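Local atomic coordinates of metallo-beta-lactamase domain-containing protein 1 (Thermotoga maritima, PDB entry 1ZTC), a protein that probably hydrolyses RNA as an endoribonuclease of the metallo-beta-lactamase superfamily, and carries two nickel ions in the crystal. Residues D76-L84 with H152-L160; R168-R179 with I204-L215. One frame throughout, in Å; residues are numbered along the deposited sequence.

Interaction 1: D76-L84 with H152-L160; sequences DVLFTHVHL and HAREHLSFL. With NI (nickel (II) ion), chain F; PO4 (phosphate ion), chain G.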
# COMPACT_ATOMS: atom_id res chain seq x y z
N ASP A 76 -2.56 -23.02 20.11
CA ASP A 76 -1.44 -22.29 20.69
C ASP A 76 -1.04 -21.14 19.78
O ASP A 76 -0.96 -21.31 18.56
CB ASP A 76 -0.21 -23.20 20.90
CG ASP A 76 -0.51 -24.42 21.76
OD1 ASP A 76 -0.33 -24.34 23.00
OD2 ASP A 76 -0.94 -25.45 21.21
N VAL A 77 -0.79 -19.98 20.38
CA VAL A 77 -0.34 -18.81 19.63
C VAL A 77 0.81 -18.16 20.37
O VAL A 77 0.67 -17.82 21.55
CB VAL A 77 -1.48 -17.78 19.42
CG1 VAL A 77 -0.96 -16.52 18.71
CG2 VAL A 77 -2.60 -18.40 18.62
N LEU A 78 1.94 -18.03 19.68
CA LEU A 78 3.13 -17.41 20.26
C LEU A 78 3.43 -16.08 19.56
O LEU A 78 3.21 -15.93 18.35
CB LEU A 78 4.33 -18.35 20.16
CG LEU A 78 4.16 -19.72 20.81
CD1 LEU A 78 3.53 -20.72 19.86
CD2 LEU A 78 5.49 -20.25 21.28
N PHE A 79 3.92 -15.13 20.34
CA PHE A 79 4.27 -13.81 19.83
C PHE A 79 5.75 -13.55 19.94
O PHE A 79 6.34 -13.66 21.01
CB PHE A 79 3.55 -12.71 20.62
CG PHE A 79 2.05 -12.85 20.70
CD1 PHE A 79 1.29 -12.94 19.54
CD2 PHE A 79 1.41 -12.81 21.93
CE1 PHE A 79 -0.09 -13.05 19.60
CE2 PHE A 79 0.03 -12.92 22.00
CZ PHE A 79 -0.73 -13.03 20.82
N THR A 80 6.36 -13.13 18.84
CA THR A 80 7.70 -12.57 18.92
C THR A 80 7.67 -11.34 19.81
O THR A 80 8.51 -11.19 20.68
CB THR A 80 8.26 -12.22 17.54
OG1 THR A 80 7.42 -11.28 16.87
CG2 THR A 80 8.41 -13.49 16.72
N HIS A 81 6.67 -10.49 19.62
CA HIS A 81 6.51 -9.35 20.48
C HIS A 81 5.15 -8.69 20.32
O HIS A 81 4.41 -9.00 19.39
CB HIS A 81 7.62 -8.34 20.20
CG HIS A 81 7.57 -7.72 18.84
ND1 HIS A 81 7.60 -8.46 17.68
CD2 HIS A 81 7.54 -6.43 18.46
CE1 HIS A 81 7.61 -7.65 16.65
NE2 HIS A 81 7.56 -6.41 17.09
N VAL A 82 4.86 -7.74 21.20
CA VAL A 82 3.56 -7.13 21.28
C VAL A 82 3.51 -5.85 20.47
O VAL A 82 3.59 -4.76 21.01
CB VAL A 82 3.20 -6.91 22.76
CG1 VAL A 82 1.80 -6.24 22.87
CG2 VAL A 82 3.23 -8.23 23.45
N HIS A 83 3.48 -6.01 19.15
CA HIS A 83 3.25 -4.94 18.21
C HIS A 83 2.06 -5.38 17.40
O HIS A 83 1.96 -6.56 16.99
CB HIS A 83 4.47 -4.62 17.31
CG HIS A 83 5.52 -3.79 17.99
ND1 HIS A 83 6.74 -3.49 17.40
CD2 HIS A 83 5.58 -3.25 19.24
CE1 HIS A 83 7.48 -2.79 18.25
NE2 HIS A 83 6.80 -2.63 19.37
N LEU A 84 1.18 -4.43 17.16
CA LEU A 84 -0.13 -4.70 16.58
C LEU A 84 -0.10 -5.47 15.25
O LEU A 84 -0.96 -6.31 14.99
CB LEU A 84 -0.84 -3.36 16.35
CG LEU A 84 -2.35 -3.40 16.37
CD1 LEU A 84 -2.89 -3.99 17.66
CD2 LEU A 84 -2.84 -1.94 16.15
N HIS A 152 14.87 -4.72 19.89
CA HIS A 152 13.76 -4.17 19.13
C HIS A 152 12.65 -3.74 20.11
O HIS A 152 12.10 -2.64 20.04
CB HIS A 152 13.20 -5.19 18.12
CG HIS A 152 12.01 -4.68 17.38
ND1 HIS A 152 12.10 -3.70 16.42
CD2 HIS A 152 10.69 -4.96 17.52
CE1 HIS A 152 10.89 -3.41 15.97
NE2 HIS A 152 10.02 -4.16 16.63
N ALA A 153 12.35 -4.64 21.05
CA ALA A 153 11.41 -4.36 22.15
C ALA A 153 11.81 -5.23 23.32
O ALA A 153 12.40 -6.31 23.12
CB ALA A 153 9.98 -4.66 21.70
N ARG A 154 11.56 -4.77 24.54
CA ARG A 154 12.04 -5.47 25.73
C ARG A 154 11.51 -6.90 25.82
O ARG A 154 12.16 -7.78 26.39
CB ARG A 154 11.65 -4.72 27.01
CG ARG A 154 10.12 -4.75 27.31
CD ARG A 154 9.70 -3.78 28.41
NE ARG A 154 9.70 -2.40 27.93
CZ ARG A 154 9.39 -1.34 28.68
NH1 ARG A 154 9.08 -1.48 29.96
NH2 ARG A 154 9.42 -0.13 28.13
N GLU A 155 10.32 -7.14 25.28
CA GLU A 155 9.69 -8.47 25.38
C GLU A 155 9.97 -9.38 24.18
O GLU A 155 9.38 -10.46 24.04
CB GLU A 155 8.18 -8.32 25.57
CG GLU A 155 7.33 -8.03 24.31
CD GLU A 155 7.35 -6.56 23.87
OE1 GLU A 155 8.09 -5.73 24.48
OE2 GLU A 155 6.59 -6.25 22.93
N HIS A 156 10.88 -8.96 23.31
CA HIS A 156 11.02 -9.59 22.03
C HIS A 156 11.65 -10.98 22.13
O HIS A 156 12.68 -11.19 22.80
CB HIS A 156 11.82 -8.70 21.07
CG HIS A 156 11.79 -9.20 19.65
ND1 HIS A 156 12.60 -10.23 19.21
CD2 HIS A 156 11.00 -8.85 18.60
CE1 HIS A 156 12.32 -10.48 17.94
NE2 HIS A 156 11.35 -9.66 17.55
N LEU A 157 11.05 -11.91 21.40
CA LEU A 157 11.47 -13.30 21.33
C LEU A 157 11.71 -13.74 19.90
O LEU A 157 11.01 -13.29 18.97
CB LEU A 157 10.38 -14.21 21.89
CG LEU A 157 9.96 -14.04 23.35
CD1 LEU A 157 8.73 -14.90 23.61
CD2 LEU A 157 11.07 -14.36 24.33
N SER A 158 12.67 -14.65 19.75
CA SER A 158 12.89 -15.39 18.52
C SER A 158 12.70 -16.88 18.83
O SER A 158 12.89 -17.33 19.98
CB SER A 158 14.28 -15.09 17.92
OG SER A 158 14.49 -13.68 17.73
N PHE A 159 12.29 -17.64 17.82
CA PHE A 159 11.96 -19.05 17.97
C PHE A 159 12.71 -19.93 16.95
O PHE A 159 12.66 -19.69 15.75
CB PHE A 159 10.47 -19.28 17.79
CG PHE A 159 9.61 -18.47 18.69
CD1 PHE A 159 9.41 -18.85 20.01
CD2 PHE A 159 9.01 -17.31 18.22
CE1 PHE A 159 8.61 -18.09 20.86
CE2 PHE A 159 8.22 -16.55 19.06
CZ PHE A 159 8.01 -16.93 20.38
N LEU A 160 13.38 -20.95 17.46
CA LEU A 160 14.08 -21.91 16.63
C LEU A 160 13.27 -23.19 16.60
O LEU A 160 12.96 -23.77 17.65
CB LEU A 160 15.48 -22.16 17.21
CG LEU A 160 16.42 -23.07 16.40
CD1 LEU A 160 16.87 -22.38 15.10
CD2 LEU A 160 17.63 -23.41 17.25
NI NI F . 7.89 -4.63 15.93
P PO4 G . 10.88 -0.92 24.60
O1 PO4 G . 11.23 -0.23 25.88
O2 PO4 G . 9.73 -0.23 23.94
O3 PO4 G . 10.36 -2.30 24.88
O4 PO4 G . 12.11 -0.97 23.73
O HOH W 1 6.95 -12.02 23.51
O HOH W 2 5.23 -3.87 23.12
O HOH W 3 6.15 -4.55 14.61
O HOH W 4 8.13 -2.76 14.40

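Interaction 2: R168-R179 with I204-L215; sequences RVLITGDITPNR and IDLLVFPHDAPL. With NI (nickel (II) ion), chain E; NI (nickel (II) ion), chain F.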
# COMPACT_ATOMS: atom_id res chain seq x y z
N ARG A 168 15.78 -26.94 10.17
CA ARG A 168 15.94 -26.08 11.34
C ARG A 168 15.67 -24.65 10.89
O ARG A 168 16.36 -24.12 10.02
CB ARG A 168 17.33 -26.23 11.99
CG ARG A 168 17.57 -25.22 13.09
CD ARG A 168 18.71 -25.54 14.03
NE ARG A 168 18.36 -26.64 14.92
CZ ARG A 168 19.02 -26.97 16.02
NH1 ARG A 168 18.59 -27.99 16.75
NH2 ARG A 168 20.10 -26.31 16.39
N VAL A 169 14.62 -24.07 11.46
CA VAL A 169 14.08 -22.78 11.00
C VAL A 169 14.14 -21.78 12.13
O VAL A 169 13.70 -22.06 13.25
CB VAL A 169 12.61 -22.93 10.51
CG1 VAL A 169 12.05 -21.61 10.01
CG2 VAL A 169 12.51 -23.98 9.42
N LEU A 170 14.67 -20.60 11.84
CA LEU A 170 14.68 -19.50 12.80
C LEU A 170 13.63 -18.45 12.43
O LEU A 170 13.72 -17.81 11.36
CB LEU A 170 16.05 -18.83 12.88
CG LEU A 170 16.19 -17.69 13.92
CD1 LEU A 170 15.88 -18.16 15.31
CD2 LEU A 170 17.53 -17.05 13.88
N ILE A 171 12.63 -18.30 13.30
CA ILE A 171 11.67 -17.21 13.24
C ILE A 171 12.32 -16.02 13.97
O ILE A 171 12.44 -15.99 15.18
CB ILE A 171 10.35 -17.57 13.94
CG1 ILE A 171 9.82 -18.95 13.50
CG2 ILE A 171 9.30 -16.42 13.74
CD1 ILE A 171 9.66 -19.12 12.04
N THR A 172 12.83 -15.06 13.20
CA THR A 172 13.70 -14.03 13.78
C THR A 172 12.95 -13.01 14.59
O THR A 172 13.45 -12.55 15.64
CB THR A 172 14.50 -13.28 12.68
OG1 THR A 172 13.61 -12.54 11.83
CG2 THR A 172 15.31 -14.25 11.86
N GLY A 173 11.75 -12.68 14.10
CA GLY A 173 11.05 -11.51 14.57
C GLY A 173 11.76 -10.27 14.08
O GLY A 173 12.61 -10.31 13.15
N ASP A 174 11.41 -9.15 14.70
CA ASP A 174 11.79 -7.84 14.20
C ASP A 174 13.19 -7.39 14.52
O ASP A 174 13.55 -6.26 14.22
CB ASP A 174 10.80 -6.82 14.72
CG ASP A 174 9.62 -6.63 13.78
OD1 ASP A 174 9.64 -7.05 12.63
OD2 ASP A 174 8.67 -6.00 14.19
N ILE A 175 14.00 -8.26 15.12
CA ILE A 175 15.42 -7.96 15.22
C ILE A 175 16.07 -7.93 13.82
O ILE A 175 17.09 -7.30 13.64
CB ILE A 175 16.16 -8.95 16.14
CG1 ILE A 175 16.04 -10.37 15.60
CG2 ILE A 175 15.62 -8.84 17.57
CD1 ILE A 175 16.85 -11.39 16.37
N THR A 176 15.50 -8.68 12.86
CA THR A 176 15.89 -8.62 11.45
C THR A 176 14.59 -8.63 10.63
O THR A 176 14.06 -9.68 10.28
CB THR A 176 16.72 -9.84 11.01
OG1 THR A 176 16.04 -11.04 11.40
CG2 THR A 176 18.12 -9.82 11.58
N PRO A 177 14.04 -7.45 10.37
CA PRO A 177 12.69 -7.41 9.77
C PRO A 177 12.60 -7.95 8.35
O PRO A 177 11.54 -8.46 7.95
CB PRO A 177 12.31 -5.92 9.86
CG PRO A 177 13.53 -5.21 10.12
CD PRO A 177 14.53 -6.13 10.75
N ASN A 178 13.70 -7.87 7.61
CA ASN A 178 13.73 -8.27 6.23
C ASN A 178 15.13 -8.69 5.80
O ASN A 178 16.06 -8.66 6.58
CB ASN A 178 13.17 -7.15 5.35
CG ASN A 178 13.91 -5.84 5.54
OD1 ASN A 178 15.12 -5.82 5.70
ND2 ASN A 178 13.18 -4.74 5.54
N ARG A 179 15.24 -9.12 4.56
CA ARG A 179 16.52 -9.62 4.02
C ARG A 179 17.63 -8.59 4.07
O ARG A 179 18.78 -8.90 4.39
CB ARG A 179 16.32 -10.06 2.56
CG ARG A 179 15.38 -11.26 2.43
CD ARG A 179 14.88 -11.46 0.98
NE ARG A 179 14.18 -12.74 0.88
CZ ARG A 179 14.00 -13.40 -0.26
NH1 ARG A 179 14.45 -12.89 -1.39
NH2 ARG A 179 13.38 -14.58 -0.27
N ILE A 204 21.55 -23.19 10.32
CA ILE A 204 20.12 -23.41 10.14
C ILE A 204 19.79 -23.52 8.65
O ILE A 204 20.58 -23.14 7.80
CB ILE A 204 19.29 -22.29 10.76
CG1 ILE A 204 19.61 -20.95 10.10
CG2 ILE A 204 19.52 -22.22 12.27
CD1 ILE A 204 18.79 -19.80 10.65
N ASP A 205 18.60 -24.03 8.36
CA ASP A 205 18.17 -24.23 6.99
C ASP A 205 17.39 -23.03 6.44
O ASP A 205 17.43 -22.79 5.26
CB ASP A 205 17.34 -25.51 6.89
CG ASP A 205 18.13 -26.71 7.21
OD1 ASP A 205 19.00 -27.04 6.36
OD2 ASP A 205 17.93 -27.31 8.31
N LEU A 206 16.73 -22.27 7.30
CA LEU A 206 15.85 -21.19 6.87
C LEU A 206 15.72 -20.09 7.90
O LEU A 206 15.47 -20.34 9.10
CB LEU A 206 14.46 -21.73 6.58
CG LEU A 206 13.52 -20.83 5.74
CD1 LEU A 206 14.04 -20.69 4.32
CD2 LEU A 206 12.14 -21.46 5.70
N LEU A 207 15.83 -18.86 7.40
CA LEU A 207 15.50 -17.65 8.17
C LEU A 207 14.13 -17.16 7.76
O LEU A 207 13.89 -16.89 6.57
CB LEU A 207 16.50 -16.55 7.88
CG LEU A 207 17.91 -16.80 8.41
CD1 LEU A 207 18.95 -16.09 7.54
CD2 LEU A 207 18.03 -16.41 9.89
N VAL A 208 13.22 -17.07 8.72
CA VAL A 208 11.88 -16.56 8.47
C VAL A 208 11.77 -15.18 9.09
O VAL A 208 11.66 -15.03 10.31
CB VAL A 208 10.79 -17.52 9.01
CG1 VAL A 208 9.38 -16.92 8.87
CG2 VAL A 208 10.86 -18.87 8.27
N PHE A 209 11.78 -14.17 8.23
CA PHE A 209 11.68 -12.77 8.63
C PHE A 209 10.20 -12.37 8.77
O PHE A 209 9.32 -13.00 8.19
CB PHE A 209 12.34 -11.86 7.60
CG PHE A 209 13.75 -12.24 7.24
CD1 PHE A 209 14.77 -12.11 8.17
CD2 PHE A 209 14.05 -12.70 5.98
CE1 PHE A 209 16.07 -12.48 7.84
CE2 PHE A 209 15.34 -13.04 5.65
CZ PHE A 209 16.34 -12.94 6.58
N PRO A 210 9.93 -11.36 9.60
CA PRO A 210 8.53 -10.94 9.80
C PRO A 210 7.95 -10.05 8.71
O PRO A 210 6.73 -9.88 8.67
CB PRO A 210 8.61 -10.18 11.12
CG PRO A 210 10.03 -9.60 11.11
CD PRO A 210 10.85 -10.66 10.52
N HIS A 211 8.80 -9.45 7.88
CA HIS A 211 8.34 -8.50 6.83
C HIS A 211 9.06 -8.70 5.53
O HIS A 211 9.33 -7.74 4.81
CB HIS A 211 8.52 -7.04 7.33
CG HIS A 211 7.76 -6.79 8.57
ND1 HIS A 211 6.38 -6.73 8.59
CD2 HIS A 211 8.17 -6.71 9.87
CE1 HIS A 211 5.97 -6.59 9.84
NE2 HIS A 211 7.03 -6.61 10.63
N ASP A 212 9.34 -9.97 5.21
CA ASP A 212 9.92 -10.31 3.93
C ASP A 212 9.72 -11.80 3.70
O ASP A 212 9.29 -12.50 4.60
CB ASP A 212 11.41 -9.95 3.92
CG ASP A 212 11.94 -9.71 2.53
OD1 ASP A 212 11.25 -10.03 1.51
OD2 ASP A 212 13.05 -9.16 2.45
N ALA A 213 10.00 -12.25 2.48
CA ALA A 213 10.04 -13.65 2.15
C ALA A 213 11.25 -14.29 2.88
O ALA A 213 12.26 -13.62 3.11
CB ALA A 213 10.16 -13.83 0.64
N PRO A 214 11.16 -15.58 3.22
CA PRO A 214 12.26 -16.21 3.98
C PRO A 214 13.48 -16.47 3.13
O PRO A 214 13.41 -16.41 1.92
CB PRO A 214 11.66 -17.52 4.47
CG PRO A 214 10.58 -17.83 3.49
CD PRO A 214 10.06 -16.52 2.96
N LEU A 215 14.59 -16.78 3.77
CA LEU A 215 15.84 -16.92 3.07
C LEU A 215 16.65 -18.10 3.62
O LEU A 215 16.72 -18.30 4.81
CB LEU A 215 16.60 -15.61 3.26
CG LEU A 215 17.75 -15.28 2.34
CD1 LEU A 215 17.27 -15.02 0.92
CD2 LEU A 215 18.47 -14.06 2.93
NI NI E . 7.02 -5.96 12.75
NI NI F . 7.89 -4.63 15.93
O HOH W 5 9.95 -13.50 12.04
O HOH W 6 10.30 -5.32 4.69
O HOH W 7 7.11 -3.42 12.26
O HOH W 3 6.15 -4.55 14.61
O HOH W 4 8.13 -2.76 14.40

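Interaction 1: D76-L84 with H152-L160
Thr80 and Leu157 face each other with their CA atoms 4.5 Å apart, where the loop after strand 76-78 meets the start of strand 157-163, and Leu157 N donates to Thr80 O on a lone pair at 2.7 Å. The same carbonyl lies over one face of the His156 ring. His81 NE2, His83 ND1 and His152 NE2 bind one nickel ion. Their rings meet at steep angles: the edge of His152 is turned toward the face of His81 with the planes at 87°, whereas His83 and His152 meet only rim to rim. The far nitrogen of the His81 ring, ND1, donates to Thr80 OG1 at 2.9 Å, almost in the ring plane, which fixes the ring's rotation; Asp50 holds the hydroxyl in turn. His156 CD2 covers one face of His81 off centre. Bent at chi2 (-80°), Glu155 turns back so that OE2 accepts Val82 N through its anti lone pair at 2.9 Å, and a water joins OE2 to Val82 O. Lys107 pairs with the other carboxylate oxygen. Farther along, Phe159 sets its ring edge against Thr80 CG2 and the Phe79 carbonyl, while Leu78 CD2 reaches Phe159 CE1 at 3.8 Å. Asp174 completes the protein ligands of this nickel, and the His-X-His pair with a third histidine from a distant loop is the three-histidine metal site of the metallo-beta-lactamase fold.

Interaction 2: R168-R179 with I204-L215
Arg168 O is gripped by two backbone N-H groups, Asp205 N at 2.8 Å and, weakly, Leu206 N, and Asp205 OD2 takes Arg168 N at 2.9 Å. Strands 169-171 and 206-208 run parallel, their axes at 17°, joined by Leu170 N to Leu206 O, Val208 N to Leu170 O and Thr172 N to Val208 O. On one side of this pair Val169 CG1 presses on Val208 CG2 at a tight 3.5 Å; on the other Leu170 CD2 meets Leu207 CD2. Asp212 OD2 receives the backbone N of Arg179 at 3.0 Å, on its anti side. Arg179 then runs extended from CG to NE along residues 212-215, where NE donates to Ala213 O at 3.1 Å and NH2 to Pro214 O at 2.9 Å, both from above the carbonyl planes. Leu215 CD1 sits over the centre of one guanidinium face. Behind this, one face of the Phe209 ring is covered by the Asn178-Arg179 peptide, and Thr176 OG1 lies at its edge. Asp174 OD2 bridges the two nickel ions, and His211 NE2 binds one of them at 2.2 Å with Asp174 OD1 at its ring edge. A carboxylate oxygen shared by two cations should be strongly polarised. Asp174 OD1 and His211 NE2 have no hydrogen to share, so the metal joins these side chains, while His211 N, donating to Pro177 O at 2.9 Å, ties their loops.

Both contacts feed one dinuclear nickel site. Interaction 1 supplies three histidines to one ion and interaction 2 supplies Asp174 OD2, which lies 3.1 Å from His81 NE2 as its neighbour on that metal; His211 of 204-215 serves the other ion, whose remaining protein ligands include His86. Two waters are common to both contacts; one is bound to both ions, the other to the nickel ion of the three histidines. The contacts are also joined through the sheet: strands 157-163 and 169-171 are antiparallel neighbours, with Ile171 N 2.8 Å from Phe159 O, and Ser158 OG reaches Thr172 O at 2.6 Å. His156, packed on His81, accepts the backbone N-H of Asp174 at NE2.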